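Local coordinates for protein aerobactin synthase IucA (Klebsiella pneumoniae subsp. pneumoniae, PDB 5JM8) that probably catalyses an ATP-dependent ligation step in the assembly of the siderophore aerobactin, as a member of the NIS synthetase family, at residues 485-490 and 537-542; 473-478 and 526-531; 60-65 and 494-499; 150-155 and 546-551. All coordinates share one frame; numbering follows the deposited sequence.

Contact 1 (485-490 and 537-542); sequences YLLVNS and PYWNVK. With ATP (adenosine-5'-triphosphate), chain I.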
# COMPACT_ATOMS: atom_id res chain seq x y z
N TYR A 485 3.78 24.71 30.53
CA TYR A 485 3.76 23.61 29.58
C TYR A 485 3.16 24.00 28.24
O TYR A 485 3.69 23.62 27.19
CB TYR A 485 2.97 22.43 30.16
CG TYR A 485 3.66 21.74 31.32
CD1 TYR A 485 4.69 20.83 31.11
CD2 TYR A 485 3.27 21.99 32.63
CE1 TYR A 485 5.31 20.21 32.17
CE2 TYR A 485 3.89 21.37 33.69
CZ TYR A 485 4.91 20.47 33.46
OH TYR A 485 5.53 19.85 34.51
N LEU A 486 2.08 24.77 28.26
CA LEU A 486 1.25 24.94 27.07
C LEU A 486 1.60 26.17 26.23
O LEU A 486 1.21 26.25 25.06
CB LEU A 486 -0.22 25.00 27.48
CG LEU A 486 -1.26 25.03 26.35
CD1 LEU A 486 -1.04 23.90 25.35
CD2 LEU A 486 -2.66 24.95 26.93
N LEU A 487 2.33 27.13 26.80
CA LEU A 487 2.74 28.32 26.06
C LEU A 487 4.25 28.44 25.96
O LEU A 487 4.79 28.68 24.88
CB LEU A 487 2.16 29.58 26.71
CG LEU A 487 0.66 29.79 26.50
CD1 LEU A 487 0.13 30.79 27.50
CD2 LEU A 487 0.37 30.24 25.08
N VAL A 488 4.94 28.28 27.09
CA VAL A 488 6.40 28.37 27.10
C VAL A 488 6.99 27.12 26.45
O VAL A 488 7.70 27.21 25.45
CB VAL A 488 6.96 28.53 28.53
CG1 VAL A 488 8.49 28.57 28.51
CG2 VAL A 488 6.41 29.78 29.18
N ASN A 489 6.70 25.96 27.03
CA ASN A 489 7.25 24.71 26.54
C ASN A 489 6.33 24.07 25.49
O ASN A 489 6.00 22.89 25.58
CB ASN A 489 7.49 23.73 27.70
CG ASN A 489 8.31 22.52 27.29
OD1 ASN A 489 9.00 22.55 26.28
ND2 ASN A 489 8.22 21.46 28.07
N SER A 490 5.92 24.87 24.51
CA SER A 490 5.04 24.39 23.45
C SER A 490 4.85 25.43 22.36
O SER A 490 5.45 25.36 21.29
CB SER A 490 3.67 24.00 24.02
OG SER A 490 3.61 22.61 24.30
N PRO A 537 1.98 40.07 34.57
CA PRO A 537 3.29 40.46 34.03
C PRO A 537 4.33 39.35 34.06
O PRO A 537 5.15 39.26 33.14
CB PRO A 537 3.71 41.61 34.96
CG PRO A 537 2.45 42.15 35.50
CD PRO A 537 1.54 40.97 35.65
N TYR A 538 4.31 38.53 35.11
CA TYR A 538 5.29 37.47 35.28
C TYR A 538 4.62 36.10 35.39
O TYR A 538 3.53 35.98 35.94
CB TYR A 538 6.15 37.73 36.53
CG TYR A 538 7.06 38.93 36.44
CD1 TYR A 538 7.81 39.18 35.29
CD2 TYR A 538 7.18 39.82 37.50
CE1 TYR A 538 8.65 40.28 35.21
CE2 TYR A 538 8.02 40.92 37.43
CZ TYR A 538 8.75 41.15 36.29
OH TYR A 538 9.58 42.24 36.21
N TRP A 539 5.29 35.08 34.86
CA TRP A 539 4.87 33.70 35.05
C TRP A 539 5.88 32.98 35.93
O TRP A 539 7.04 32.83 35.55
CB TRP A 539 4.72 32.97 33.71
CG TRP A 539 3.70 33.58 32.79
CD1 TRP A 539 2.76 34.51 33.12
CD2 TRP A 539 3.51 33.28 31.41
NE1 TRP A 539 2.01 34.82 32.01
CE2 TRP A 539 2.45 34.08 30.95
CE3 TRP A 539 4.15 32.42 30.50
CZ2 TRP A 539 2.00 34.04 29.63
CZ3 TRP A 539 3.70 32.39 29.19
CH2 TRP A 539 2.63 33.19 28.77
N ASN A 540 5.44 32.56 37.11
CA ASN A 540 6.31 31.85 38.03
C ASN A 540 6.21 30.35 37.77
O ASN A 540 5.13 29.77 37.84
CB ASN A 540 5.93 32.17 39.48
CG ASN A 540 7.09 31.98 40.44
OD1 ASN A 540 7.69 30.90 40.50
ND2 ASN A 540 7.41 33.02 41.19
N VAL A 541 7.35 29.74 37.45
CA VAL A 541 7.38 28.35 36.99
C VAL A 541 8.58 27.60 37.59
O VAL A 541 9.01 27.93 38.69
CB VAL A 541 7.42 28.31 35.44
CG1 VAL A 541 6.16 28.93 34.87
CG2 VAL A 541 8.65 29.03 34.90
N LYS A 542 9.09 26.60 36.88
CA LYS A 542 10.16 25.75 37.39
C LYS A 542 11.23 25.48 36.32
O LYS A 542 10.91 25.01 35.22
CB LYS A 542 9.58 24.43 37.90
CG LYS A 542 10.60 23.47 38.50
CD LYS A 542 9.93 22.16 38.89
CE LYS A 542 10.94 21.10 39.27
NZ LYS A 542 11.75 21.50 40.45
PG ATP I . 4.77 9.25 27.47
O1G ATP I . 5.13 8.00 26.71
O2G ATP I . 4.37 10.40 26.59
O3G ATP I . 3.82 9.02 28.62
PB ATP I . 6.46 10.24 29.62
O1B ATP I . 7.84 9.78 30.01
O2B ATP I . 5.29 9.90 30.52
O3B ATP I . 6.17 9.75 28.11
PA ATP I . 7.12 12.91 30.41
O1A ATP I . 7.08 12.33 31.80
O2A ATP I . 6.44 14.23 30.14
O3A ATP I . 6.50 11.84 29.39
O5' ATP I . 8.64 13.05 29.91
C5' ATP I . 8.86 13.56 28.60
C4' ATP I . 10.11 12.97 27.96
O4' ATP I . 10.29 13.58 26.68
C3' ATP I . 11.37 13.23 28.77
O3' ATP I . 12.09 12.00 28.94
C2' ATP I . 12.18 14.23 27.97
O2' ATP I . 13.56 13.90 27.93
C1' ATP I . 11.59 14.16 26.57
N9 ATP I . 11.47 15.51 25.96
C8 ATP I . 12.07 15.86 24.81
N7 ATP I . 11.78 17.15 24.50
C5 ATP I . 10.97 17.63 25.46
C6 ATP I . 10.30 18.92 25.74
N6 ATP I . 10.46 19.95 24.88
N1 ATP I . 9.55 19.00 26.86
C2 ATP I . 9.40 17.97 27.71
N3 ATP I . 9.99 16.77 27.51
C4 ATP I . 10.77 16.54 26.43

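Contact 2 (473-478 and 526-531); sequences FTREQL and HKTCLN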
# COMPACT_ATOMS: atom_id res chain seq x y z
N PHE A 473 -6.08 19.68 41.49
CA PHE A 473 -5.22 20.86 41.51
C PHE A 473 -5.91 22.07 42.14
O PHE A 473 -7.09 22.30 41.94
CB PHE A 473 -4.77 21.23 40.10
CG PHE A 473 -3.47 20.58 39.67
CD1 PHE A 473 -2.94 19.51 40.37
CD2 PHE A 473 -2.79 21.06 38.57
CE1 PHE A 473 -1.75 18.93 39.98
CE2 PHE A 473 -1.60 20.48 38.17
CZ PHE A 473 -1.08 19.41 38.87
N THR A 474 -5.14 22.83 42.91
CA THR A 474 -5.59 24.12 43.40
C THR A 474 -5.45 25.13 42.28
O THR A 474 -4.87 24.85 41.23
CB THR A 474 -4.78 24.59 44.62
OG1 THR A 474 -3.42 24.82 44.23
CG2 THR A 474 -4.83 23.56 45.73
N ARG A 475 -6.00 26.32 42.51
CA ARG A 475 -5.88 27.42 41.56
C ARG A 475 -4.41 27.76 41.32
O ARG A 475 -3.97 27.85 40.18
CB ARG A 475 -6.64 28.63 42.08
CG ARG A 475 -6.70 29.80 41.12
CD ARG A 475 -7.58 30.91 41.68
NE ARG A 475 -7.59 32.10 40.84
CZ ARG A 475 -6.70 33.09 40.91
NH1 ARG A 475 -5.71 33.04 41.80
NH2 ARG A 475 -6.80 34.13 40.10
N GLU A 476 -3.66 27.94 42.41
CA GLU A 476 -2.26 28.34 42.31
C GLU A 476 -1.41 27.31 41.56
O GLU A 476 -0.50 27.67 40.82
CB GLU A 476 -1.68 28.58 43.70
CG GLU A 476 -2.46 29.60 44.54
CD GLU A 476 -2.74 30.89 43.79
OE1 GLU A 476 -1.89 31.33 42.99
OE2 GLU A 476 -3.83 31.48 44.01
N GLN A 477 -1.71 26.03 41.77
CA GLN A 477 -1.03 24.95 41.06
C GLN A 477 -1.25 25.07 39.56
O GLN A 477 -0.32 24.91 38.77
CB GLN A 477 -1.50 23.58 41.55
CG GLN A 477 -0.82 23.09 42.81
CD GLN A 477 -1.38 21.77 43.30
OE1 GLN A 477 -2.59 21.64 43.50
NE2 GLN A 477 -0.50 20.80 43.52
N LEU A 478 -2.49 25.35 39.18
CA LEU A 478 -2.85 25.48 37.77
C LEU A 478 -2.08 26.62 37.11
O LEU A 478 -1.53 26.45 36.02
CB LEU A 478 -4.36 25.71 37.63
CG LEU A 478 -4.84 26.00 36.21
CD1 LEU A 478 -4.71 24.76 35.34
CD2 LEU A 478 -6.28 26.49 36.23
N HIS A 526 -14.79 29.89 33.18
CA HIS A 526 -13.76 30.33 34.11
C HIS A 526 -12.59 30.96 33.37
O HIS A 526 -11.76 30.26 32.79
CB HIS A 526 -13.27 29.15 34.95
CG HIS A 526 -14.31 28.57 35.86
ND1 HIS A 526 -15.36 27.80 35.40
CD2 HIS A 526 -14.48 28.66 37.20
CE1 HIS A 526 -16.11 27.43 36.41
NE2 HIS A 526 -15.60 27.95 37.52
N LYS A 527 -12.53 32.28 33.41
CA LYS A 527 -11.51 33.03 32.67
C LYS A 527 -10.18 33.07 33.43
O LYS A 527 -9.22 33.68 32.96
CB LYS A 527 -12.00 34.45 32.40
CG LYS A 527 -13.28 34.50 31.58
CD LYS A 527 -13.82 35.91 31.44
CE LYS A 527 -15.14 35.92 30.69
NZ LYS A 527 -15.02 35.35 29.32
N THR A 528 -10.14 32.41 34.59
CA THR A 528 -9.00 32.46 35.50
C THR A 528 -7.65 32.27 34.80
O THR A 528 -6.71 33.02 35.04
CB THR A 528 -9.13 31.38 36.59
OG1 THR A 528 -10.37 31.56 37.30
CG2 THR A 528 -7.97 31.45 37.57
N CYS A 529 -7.58 31.25 33.95
CA CYS A 529 -6.32 30.85 33.34
C CYS A 529 -5.87 31.76 32.20
O CYS A 529 -4.69 32.09 32.09
CB CYS A 529 -6.44 29.42 32.82
SG CYS A 529 -4.91 28.76 32.15
N LEU A 530 -6.81 32.17 31.35
CA LEU A 530 -6.49 33.01 30.20
C LEU A 530 -6.23 34.46 30.62
O LEU A 530 -5.48 35.17 29.95
CB LEU A 530 -7.61 32.94 29.17
CG LEU A 530 -7.72 31.58 28.47
CD1 LEU A 530 -9.02 31.47 27.69
CD2 LEU A 530 -6.53 31.35 27.56
N ASN A 531 -6.86 34.89 31.71
CA ASN A 531 -6.53 36.18 32.31
C ASN A 531 -5.05 36.22 32.66
O ASN A 531 -4.33 37.14 32.28
CB ASN A 531 -7.36 36.43 33.58
CG ASN A 531 -8.80 36.83 33.28
OD1 ASN A 531 -9.11 37.36 32.21
ND2 ASN A 531 -9.68 36.60 34.25

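Contact 3 (60-65 and 494-499); sequences TQHHRF and VTAALG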
# COMPACT_ATOMS: atom_id res chain seq x y z
N THR A 60 12.36 34.49 23.47
CA THR A 60 11.92 33.33 24.24
C THR A 60 13.11 32.42 24.53
O THR A 60 12.95 31.25 24.84
CB THR A 60 10.83 32.53 23.49
OG1 THR A 60 11.27 32.28 22.14
CG2 THR A 60 9.54 33.32 23.45
N GLN A 61 14.31 33.00 24.43
CA GLN A 61 15.56 32.32 24.77
C GLN A 61 15.88 31.10 23.90
O GLN A 61 16.73 30.28 24.27
CB GLN A 61 15.54 31.91 26.25
CG GLN A 61 15.49 33.08 27.22
CD GLN A 61 14.08 33.47 27.63
OE1 GLN A 61 13.22 32.63 27.86
NE2 GLN A 61 13.85 34.78 27.74
N HIS A 62 15.20 30.96 22.77
CA HIS A 62 15.60 29.97 21.77
C HIS A 62 16.75 30.54 20.93
O HIS A 62 16.63 30.70 19.72
CB HIS A 62 14.43 29.59 20.85
CG HIS A 62 13.34 28.82 21.54
ND1 HIS A 62 12.29 29.43 22.19
CD2 HIS A 62 13.13 27.49 21.66
CE1 HIS A 62 11.48 28.51 22.68
NE2 HIS A 62 11.97 27.32 22.38
N HIS A 63 17.87 30.85 21.59
CA HIS A 63 19.00 31.48 20.92
C HIS A 63 19.78 30.50 20.06
O HIS A 63 19.76 29.29 20.29
CB HIS A 63 19.96 32.10 21.95
CG HIS A 63 19.30 33.07 22.88
ND1 HIS A 63 18.75 34.25 22.45
CD2 HIS A 63 19.13 33.03 24.22
CE1 HIS A 63 18.25 34.90 23.48
NE2 HIS A 63 18.47 34.18 24.57
N ARG A 64 20.48 31.04 19.07
CA ARG A 64 21.43 30.28 18.27
C ARG A 64 22.80 30.96 18.35
O ARG A 64 22.98 32.07 17.86
CB ARG A 64 20.97 30.18 16.81
CG ARG A 64 21.87 29.30 15.94
CD ARG A 64 21.33 29.10 14.52
NE ARG A 64 21.31 30.35 13.75
CZ ARG A 64 20.24 31.10 13.53
NH1 ARG A 64 20.35 32.21 12.81
NH2 ARG A 64 19.05 30.76 14.03
N PHE A 65 23.74 30.29 19.01
CA PHE A 65 25.11 30.79 19.12
C PHE A 65 26.00 30.21 18.02
O PHE A 65 25.85 29.04 17.64
CB PHE A 65 25.71 30.45 20.49
CG PHE A 65 25.03 31.14 21.65
CD1 PHE A 65 24.25 32.26 21.46
CD2 PHE A 65 25.19 30.65 22.93
CE1 PHE A 65 23.63 32.89 22.53
CE2 PHE A 65 24.58 31.27 24.01
CZ PHE A 65 23.80 32.39 23.81
N VAL A 494 7.05 26.84 18.72
CA VAL A 494 6.52 26.97 17.37
C VAL A 494 6.89 28.33 16.79
O VAL A 494 7.43 28.42 15.69
CB VAL A 494 4.98 26.78 17.35
CG1 VAL A 494 4.40 27.11 15.99
CG2 VAL A 494 4.62 25.37 17.76
N THR A 495 6.60 29.39 17.54
CA THR A 495 6.87 30.75 17.08
C THR A 495 8.37 30.99 16.93
O THR A 495 8.81 31.70 16.03
CB THR A 495 6.27 31.80 18.03
OG1 THR A 495 6.87 31.68 19.33
CG2 THR A 495 4.77 31.62 18.15
N ALA A 496 9.16 30.39 17.83
CA ALA A 496 10.61 30.54 17.81
C ALA A 496 11.24 29.85 16.61
O ALA A 496 12.14 30.40 15.98
CB ALA A 496 11.21 29.99 19.09
N ALA A 497 10.76 28.65 16.30
CA ALA A 497 11.24 27.91 15.14
C ALA A 497 11.01 28.71 13.86
O ALA A 497 11.89 28.79 13.00
CB ALA A 497 10.55 26.57 15.05
N LEU A 498 9.83 29.30 13.75
CA LEU A 498 9.47 30.08 12.57
C LEU A 498 10.21 31.40 12.55
O LEU A 498 10.56 31.91 11.49
CB LEU A 498 7.96 30.31 12.55
CG LEU A 498 7.13 29.02 12.46
CD1 LEU A 498 5.69 29.28 12.86
CD2 LEU A 498 7.22 28.43 11.06
N GLY A 499 10.45 31.96 13.73
CA GLY A 499 11.24 33.17 13.85
C GLY A 499 12.68 32.95 13.46
O GLY A 499 13.29 33.77 12.77

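Contact 4 (150-155 and 546-551); sequences AFHPAP and FCYLND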
# COMPACT_ATOMS: atom_id res chain seq x y z
N ALA A 150 14.84 21.16 24.72
CA ALA A 150 15.60 22.31 24.24
C ALA A 150 16.10 23.18 25.38
O ALA A 150 17.05 23.95 25.21
CB ALA A 150 14.74 23.13 23.29
N PHE A 151 15.46 23.07 26.54
CA PHE A 151 15.84 23.85 27.72
C PHE A 151 16.15 22.94 28.91
O PHE A 151 15.72 23.20 30.03
CB PHE A 151 14.73 24.85 28.07
CG PHE A 151 14.70 26.05 27.18
CD1 PHE A 151 14.20 25.96 25.89
CD2 PHE A 151 15.20 27.27 27.61
CE1 PHE A 151 14.18 27.06 25.06
CE2 PHE A 151 15.18 28.37 26.78
CZ PHE A 151 14.67 28.26 25.50
N HIS A 152 16.89 21.88 28.63
CA HIS A 152 17.47 21.03 29.66
C HIS A 152 18.98 20.99 29.42
O HIS A 152 19.42 21.00 28.27
CB HIS A 152 16.87 19.62 29.62
CG HIS A 152 17.11 18.83 30.87
ND1 HIS A 152 18.24 18.06 31.04
CD2 HIS A 152 16.38 18.69 32.00
CE1 HIS A 152 18.19 17.47 32.23
NE2 HIS A 152 17.08 17.84 32.83
N PRO A 153 19.78 20.97 30.50
CA PRO A 153 21.24 20.93 30.30
C PRO A 153 21.75 19.58 29.80
O PRO A 153 22.71 19.54 29.02
CB PRO A 153 21.79 21.22 31.70
CG PRO A 153 20.70 20.81 32.63
CD PRO A 153 19.43 21.12 31.92
N ALA A 154 21.12 18.50 30.24
CA ALA A 154 21.50 17.15 29.84
C ALA A 154 20.29 16.35 29.38
O ALA A 154 19.88 15.40 30.04
CB ALA A 154 22.20 16.44 30.99
N PRO A 155 19.71 16.73 28.23
CA PRO A 155 18.50 16.08 27.71
C PRO A 155 18.71 14.64 27.25
O PRO A 155 17.73 13.92 27.08
CB PRO A 155 18.11 16.97 26.52
CG PRO A 155 19.38 17.62 26.10
CD PRO A 155 20.17 17.82 27.35
N PHE A 546 18.87 24.27 37.25
CA PHE A 546 19.23 24.24 38.66
C PHE A 546 18.48 23.13 39.38
O PHE A 546 18.86 22.72 40.48
CB PHE A 546 18.97 25.59 39.32
CG PHE A 546 19.86 26.69 38.82
CD1 PHE A 546 21.19 26.74 39.19
CD2 PHE A 546 19.37 27.66 37.96
CE1 PHE A 546 22.02 27.74 38.72
CE2 PHE A 546 20.19 28.66 37.49
CZ PHE A 546 21.52 28.70 37.87
N CYS A 547 17.42 22.63 38.75
CA CYS A 547 16.71 21.46 39.26
C CYS A 547 17.54 20.21 39.04
O CYS A 547 17.55 19.30 39.88
CB CYS A 547 15.35 21.32 38.58
SG CYS A 547 14.37 19.91 39.15
N TYR A 548 18.23 20.16 37.91
CA TYR A 548 19.04 19.01 37.53
C TYR A 548 20.36 18.99 38.31
O TYR A 548 20.92 17.93 38.59
CB TYR A 548 19.31 19.04 36.03
CG TYR A 548 19.85 17.75 35.46
CD1 TYR A 548 19.05 16.63 35.38
CD2 TYR A 548 21.15 17.66 35.00
CE1 TYR A 548 19.52 15.45 34.87
CE2 TYR A 548 21.64 16.48 34.48
CZ TYR A 548 20.81 15.38 34.41
OH TYR A 548 21.28 14.20 33.89
N LEU A 549 20.83 20.18 38.65
CA LEU A 549 22.04 20.35 39.44
C LEU A 549 21.82 19.90 40.88
O LEU A 549 22.75 19.48 41.56
CB LEU A 549 22.48 21.82 39.38
CG LEU A 549 23.69 22.30 40.17
CD1 LEU A 549 24.96 21.56 39.77
CD2 LEU A 549 23.85 23.79 39.95
N ASN A 550 20.56 19.99 41.33
CA ASN A 550 20.15 19.50 42.65
C ASN A 550 19.19 18.31 42.56
O ASN A 550 17.98 18.50 42.54
CB ASN A 550 19.48 20.62 43.44
CG ASN A 550 20.43 21.75 43.78
OD1 ASN A 550 21.64 21.55 43.93
ND2 ASN A 550 19.89 22.96 43.91
N ASP A 551 19.73 17.10 42.52
CA ASP A 551 18.90 15.90 42.45
C ASP A 551 17.98 15.79 43.66
O ASP A 551 16.76 15.68 43.52
CB ASP A 551 19.77 14.65 42.34
CG ASP A 551 20.47 14.52 41.00
OD1 ASP A 551 20.10 15.27 40.06
OD2 ASP A 551 21.37 13.67 40.87

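Contact 1 (485-490 and 537-542)
Trp539 turns its CG anti to its own carbonyl carbon (chi1 -61°), and from there the indole reaches across to Leu487 and Val488 on the helix. Leu487 makes the matching choice, CG beside the backbone N, and its CD1 methyl stops 3.7 Å from Trp539 CH2, the leucine lying across the indole. The methyl meets the six-membered ring obliquely. Val488 uses one branch: its CG2 lies 3.7 Å from Trp539 CE3, in the plane of the indole and at its edge, with the valine running antiparallel alongside the tryptophan side chain. Two branched aliphatic residues in succession thus offer separate methyls to one large flat ring, and all three residues are buried. The contact is purely apolar, and the tryptophan suits it because the benzo carbons CE3, CZ3 and CH2 do the touching, the apolar part of the indole, remote from NE1.

The next residue serves a different surface. Asn489 presents its amide to the adenine of ATP: ND2 donates to N1 of the base at 3.0 Å. Its OD1 accepts from N6 of the base at 3.3 Å, and both bonds are nearly straight. This two-bond grip reads the edge of adenine, since an amide supplies both the donor and the acceptor required. The helix here widens into a pi-type turn within helix 475-500. Beyond the contact, Val533 of helix 528-535 touches both Leu487 and Trp539, helix 394-420 packs against Leu486, and strand 538-540 pairs antiparallel with strand 566-568.

Contact 2 (473-478 and 526-531)
Arg475 and Thr528 meet with their side chains oblique to each other, the long extended arginine reaching past a single methyl. Its CG is anti to the backbone N (chi1 -174°) and the chain stays straight out to NE, which carries the head group across to the second helix. There NE comes within 3.4 Å of Thr528 CG2. The approach is oblique to the guanidinium plane and makes no polar bond; threonine suits the spot because its methyl branch gives the arginine an apolar surface. The charge has its own partner in a salt bridge whose hydrogen bond, Arg475 NH1 to Glu476 OE2 at 3.3 Å, is weak, the carboxylate oxygen lying at the edge of the guanidinium. Deeper in, Leu478 points toward the other helix, and its CD2 rests 4.5 Å from Cys529 CB, a loose apolar touch between buried residues.

The beginning of helix 475-500 is fixed by Thr474 and Gln477: Gln477 N donates to Thr474 OG1 at 3.2 Å, while Thr474 N donates in return to Gln477 OE1, on a lone pair in the carbonyl plane. This reciprocal pairing is a capping box, the classic N-terminal motif of a helix, here placed where two helix starts pack together.

Contact 3 (60-65 and 494-499)
An inverse gamma turn centred on His62, in the loop leading into strand 64-72, packs against the last turns of helix 475-500. The helix contributes one methyl. Ala496 CB sits over a face of the His62 imidazole, 3.6 Å from the ring centroid and 29° off the normal, a CH-pi contact. It is displaced toward the rim, so that ND1 is the nearest ring atom, 3.3 Å from Ala496 CB. Alanine fits because the backbones come close here, with the CA atoms of His62 and Ala496 6.4 Å apart: its short methyl rests directly on the ring face.

What fixes the ring is its hydrogen bond within the loop: His62 ND1 donates to Thr60 OG1 at 3.0 Å, the oxygen lying close to the imidazole plane. Thr60 holds OG1 between its backbone N and carbonyl carbon (chi1 50°), which also brings this oxygen to 3.8 Å from Ala496 CB. The hydroxyl is further bonded to Glu506 of helix 506-521 and to Ser58. Phe151 meets the His62 ring edge-to-face. The whole is an inverse gamma turn whose central histidine takes a CH-pi contact from the helix, and it joins the loop before strand 64-72 of the N-terminal antiparallel sheet to helix 475-500.

Contact 4 (150-155 and 546-551)
His152 and Tyr548 form a T-shaped (edge-to-face) pair, the imidazole edge directed at one face of the phenol ring. The centroids are 4.6 Å apart and the planes meet at 73°. His152 CE1 is 3.4 Å from Tyr548 CD1, displaced from the ring centre toward its rim. Beside it, Ala154 CB lies 3.5 Å from Tyr548 CE2 and Pro153 CG lies 4.0 Å from Tyr548 CD2, both oblique to the ring. The small alanine and compact proline suit the close approach, and the broad phenol ring has surface enough for all three.

The imidazole is held from two directions. Its ND1 accepts from Ala154 N at 3.0 Å, with the amide tilted 27° from the ring plane, and NE2 is hydrogen-bonded to Asn287 OD1. Having CG anti to its backbone N (chi1 -166°), Tyr548 projects from helix 545-549 toward the loop. Arg110 of helix 101-124 also touches it, as Phe107 of the same helix does Pro153. Because ND1 acts as an acceptor, the proton probably sits on NE2 and goes to Asn287 OD1; the CE1-H, probably made slightly positive between the two nitrogens, is left for the electron-rich phenol face, consistent with the edge-to-face geometry.

Contacts 1, 2 and 3 are strung along helix 475-500: contact 2 holds its start, contact 1 its middle and contact 3 its end, with the centres of contacts 2 and 3 about 27 Å apart. Contact 1 alone bonds ATP within its segments, through the adenine edge, whereas the side chains of His62 in contact 3 and His152 in contact 4 lie about 8 and 7 Å from the nucleotide. Contacts 3 and 4 touch directly, Phe151 CZ packing 3.1 Å from Gln61 O. Contacts 1 and 4, centres about 17 Å apart, meet where Lys542 packs on Cys547. Contact 2 stays about 7 Å from contact 1 at the nearest atoms.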